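Dihydropteroate synthase (Xanthomonas albilineans GPE PC73, PDB 6DAY) probably catalyses the condensation of 4-aminobenzoate with 6-hydroxymethyl-7,8-dihydropterin diphosphate to give 7,8-dihydropteroate, a precursor of the folates. Local coordinates at residues Asp58-Gly63 with Ala92-Pro97. Numbering follows the deposited sequence.
Sequences DLLDIG and AQTALP
Both methyls of Leu-96 lie over one face of the peptide between Asp-58 and Leu-59: CD2 stands almost straight above Asp-58 O at 3.7 Å, and CD1 above the Leu-59 N end. The ring of Pro-97 comes to the same carbonyl oxygen from beyond its tip, close to the peptide plane, with Pro-97 CD 3.3 Å from Asp-58 O and CG a little farther off, while CB, on the other flank of the ring, lies 4.1 Å from CB of Leu-59. CD1 of Leu-96 is 4.0 Å from Leu-59 N and equally from CG of Leu-60, and the two leucine side chains cross at about a right angle. In Leu-96, chi1 of -68° carries CG beside the backbone N, and chi2 of -168° then spreads the methyls along the peptide. Farther out, CG2 of Thr-94 just touches CD1 of Leu-60, while its hydroxyl turns back to Leu-90 O at the end of helix 76-93.

One hydrogen bond joins the backbones: Leu-60 N donates to Pro-97 O over 3.1 Å, moderately bent at 157° and in the carbonyl plane. Leu-59 CA, 3.3 Å from Pro-97 O, adds a weak CA-H...O contact. Leu-60 also has a backbone hydrogen bond with Ser-99, which places this link at the start of the pairing between parallel strands 59-63 and 98-101. It closes a beta-alpha-beta unit of the TIM barrel, with helix 76-93 as the crossover. Leu-52 and Ala-53 of helix 41-54 flank the two crossed leucines.

Chemically, the contact is mostly aliphatic, with a single backbone hydrogen bond, which marks where the chain leaving the helix comes into line with strand 59-63. Pro-97 lacks an amide hydrogen, so just ahead of strand 98-101 its backbone can hydrogen-bond only as an acceptor, through its carbonyl.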
ATOM      1  N   ASP D  58      11.140   4.942  18.270  1.00 23.97           N
ATOM      2  CA  ASP D  58      12.301   5.203  19.119  1.00 23.30           C
ATOM      3  C   ASP D  58      13.601   4.929  18.402  1.00 29.78           C
ATOM      4  O   ASP D  58      14.648   5.434  18.831  1.00 24.16           O
ATOM      5  CB  ASP D  58      12.213   4.344  20.368  1.00 23.07           C
ATOM      6  CG  ASP D  58      10.959   4.684  21.207  1.00 24.19           C
ATOM      7  OD1 ASP D  58      10.950   5.808  21.779  1.00 31.34           O
ATOM      8  OD2 ASP D  58      10.008   3.871  21.276  1.00 27.46           O
ATOM      9  N   LEU D  59      13.549   4.141  17.331  1.00 20.04           N
ATOM     10  CA  LEU D  59      14.743   3.866  16.532  1.00 21.17           C
ATOM     11  C   LEU D  59      14.264   3.348  15.182  1.00 22.55           C
ATOM     12  O   LEU D  59      13.102   3.004  15.034  1.00 21.52           O
ATOM     13  CB  LEU D  59      15.656   2.855  17.226  1.00 24.96           C
ATOM     14  CG  LEU D  59      15.201   1.423  17.451  1.00 28.90           C
ATOM     15  CD1 LEU D  59      16.446   0.548  17.625  1.00 40.35           C
ATOM     16  CD2 LEU D  59      14.290   1.321  18.687  1.00 24.65           C
ATOM     17  N   LEU D  60      15.144   3.381  14.156  1.00 20.81           N
ATOM     18  CA  LEU D  60      14.749   2.913  12.833  1.00 20.13           C
ATOM     19  C   LEU D  60      15.676   1.774  12.447  1.00 30.48           C
ATOM     20  O   LEU D  60      16.857   1.820  12.782  1.00 26.72           O
ATOM     21  CB  LEU D  60      14.864   4.020  11.787  1.00 20.85           C
ATOM     22  CG  LEU D  60      13.986   5.244  12.021  1.00 22.61           C
ATOM     23  CD1 LEU D  60      14.311   6.337  10.983  1.00 23.29           C
ATOM     24  CD2 LEU D  60      12.498   4.887  11.963  1.00 22.50           C
ATOM     25  N   ASP D  61      15.135   0.746  11.785  1.00 20.31           N
ATOM     26  CA  ASP D  61      15.903  -0.416  11.360  1.00 20.85           C
ATOM     27  C   ASP D  61      15.934  -0.423   9.836  1.00 21.07           C
ATOM     28  O   ASP D  61      14.915  -0.693   9.201  1.00 23.43           O
ATOM     29  CB  ASP D  61      15.311  -1.718  11.868  1.00 24.31           C
ATOM     30  CG  ASP D  61      16.210  -2.913  11.642  1.00 40.00           C
ATOM     31  OD1 ASP D  61      17.441  -2.772  11.754  1.00 31.25           O
ATOM     32  OD2 ASP D  61      15.695  -4.011  11.362  1.00 28.21           O
ATOM     33  N   ILE D  62      17.118  -0.231   9.251  1.00 20.08           N
ATOM     34  CA  ILE D  62      17.256  -0.013   7.813  1.00 20.12           C
ATOM     35  C   ILE D  62      17.844  -1.278   7.207  1.00 24.07           C
ATOM     36  O   ILE D  62      18.927  -1.729   7.611  1.00 21.60           O
ATOM     37  CB  ILE D  62      18.119   1.229   7.542  1.00 19.51           C
ATOM     38  CG1 ILE D  62      17.398   2.475   8.026  1.00 30.20           C
ATOM     39  CG2 ILE D  62      18.550   1.334   6.036  1.00 22.63           C
ATOM     40  CD1 ILE D  62      18.220   3.365   8.878  1.00 42.61           C
ATOM     41  N   GLY D  63      17.129  -1.871   6.269  1.00 22.12           N
ATOM     42  CA  GLY D  63      17.600  -3.117   5.692  1.00 23.67           C
ATOM     43  C   GLY D  63      17.465  -3.165   4.194  1.00 33.14           C
ATOM     44  O   GLY D  63      16.472  -2.681   3.655  1.00 30.37           O
ATOM     45  N   ALA D  92      21.391  12.385   9.060  1.00 27.01           N
ATOM     46  CA  ALA D  92      21.371  13.836   8.963  1.00 31.55           C
ATOM     47  C   ALA D  92      19.983  14.430   9.214  1.00 33.72           C
ATOM     48  O   ALA D  92      19.867  15.640   9.450  1.00 34.17           O
ATOM     49  CB  ALA D  92      21.845  14.264   7.576  1.00 27.57           C
ATOM     50  N   GLN D  93      18.925  13.643   9.057  1.00 27.92           N
ATOM     51  CA  GLN D  93      17.562  14.174   9.103  1.00 26.69           C
ATOM     52  C   GLN D  93      16.756  13.665  10.290  1.00 28.97           C
ATOM     53  O   GLN D  93      15.569  14.012  10.413  1.00 29.02           O
ATOM     54  CB  GLN D  93      16.824  13.875   7.794  1.00 25.61           C
ATOM     55  CG  GLN D  93      17.499  14.621   6.608  1.00 29.78           C
ATOM     56  CD  GLN D  93      16.976  14.209   5.255  1.00 37.86           C
ATOM     57  OE1 GLN D  93      17.732  13.689   4.430  1.00 48.12           O
ATOM     58  NE2 GLN D  93      15.705  14.483   4.993  1.00 37.77           N
ATOM     59  N   THR D  94      17.334  12.813  11.134  1.00 32.45           N
ATOM     60  CA  THR D  94      16.641  12.353  12.339  1.00 26.77           C
ATOM     61  C   THR D  94      17.578  12.463  13.528  1.00 33.16           C
ATOM     62  O   THR D  94      18.783  12.618  13.363  1.00 32.32           O
ATOM     63  CB  THR D  94      16.163  10.889  12.233  1.00 38.96           C
ATOM     64  OG1 THR D  94      17.299  10.018  12.226  1.00 48.06           O
ATOM     65  CG2 THR D  94      15.339  10.652  10.992  1.00 34.71           C
ATOM     66  N   ALA D  95      17.005  12.458  14.739  1.00 26.26           N
ATOM     67  CA  ALA D  95      17.800  12.369  15.953  1.00 26.74           C
ATOM     68  C   ALA D  95      17.776  10.971  16.576  1.00 32.41           C
ATOM     69  O   ALA D  95      18.380  10.764  17.638  1.00 31.84           O
ATOM     70  CB  ALA D  95      17.294  13.404  16.974  1.00 30.01           C
ATOM     71  N   LEU D  96      17.104   9.990  15.921  1.00 25.44           N
ATOM     72  CA  LEU D  96      16.870   8.634  16.409  1.00 25.19           C
ATOM     73  C   LEU D  96      18.096   7.746  16.243  1.00 27.77           C
ATOM     74  O   LEU D  96      18.802   7.841  15.248  1.00 26.20           O
ATOM     75  CB  LEU D  96      15.730   7.970  15.617  1.00 28.62           C
ATOM     76  CG  LEU D  96      14.336   8.546  15.832  1.00 35.36           C
ATOM     77  CD1 LEU D  96      13.339   7.567  15.192  1.00 27.68           C
ATOM     78  CD2 LEU D  96      14.089   8.745  17.322  1.00 48.68           C
ATOM     79  N   PRO D  97      18.282   6.774  17.135  1.00 24.38           N
ATOM     80  CA  PRO D  97      19.259   5.714  16.851  1.00 27.07           C
ATOM     81  C   PRO D  97      18.850   4.977  15.577  1.00 24.84           C
ATOM     82  O   PRO D  97      17.664   4.798  15.297  1.00 23.76           O
ATOM     83  CB  PRO D  97      19.166   4.803  18.082  1.00 32.54           C
ATOM     84  CG  PRO D  97      18.483   5.600  19.140  1.00 31.23           C
ATOM     85  CD  PRO D  97      17.693   6.672  18.476  1.00 23.72           C
TER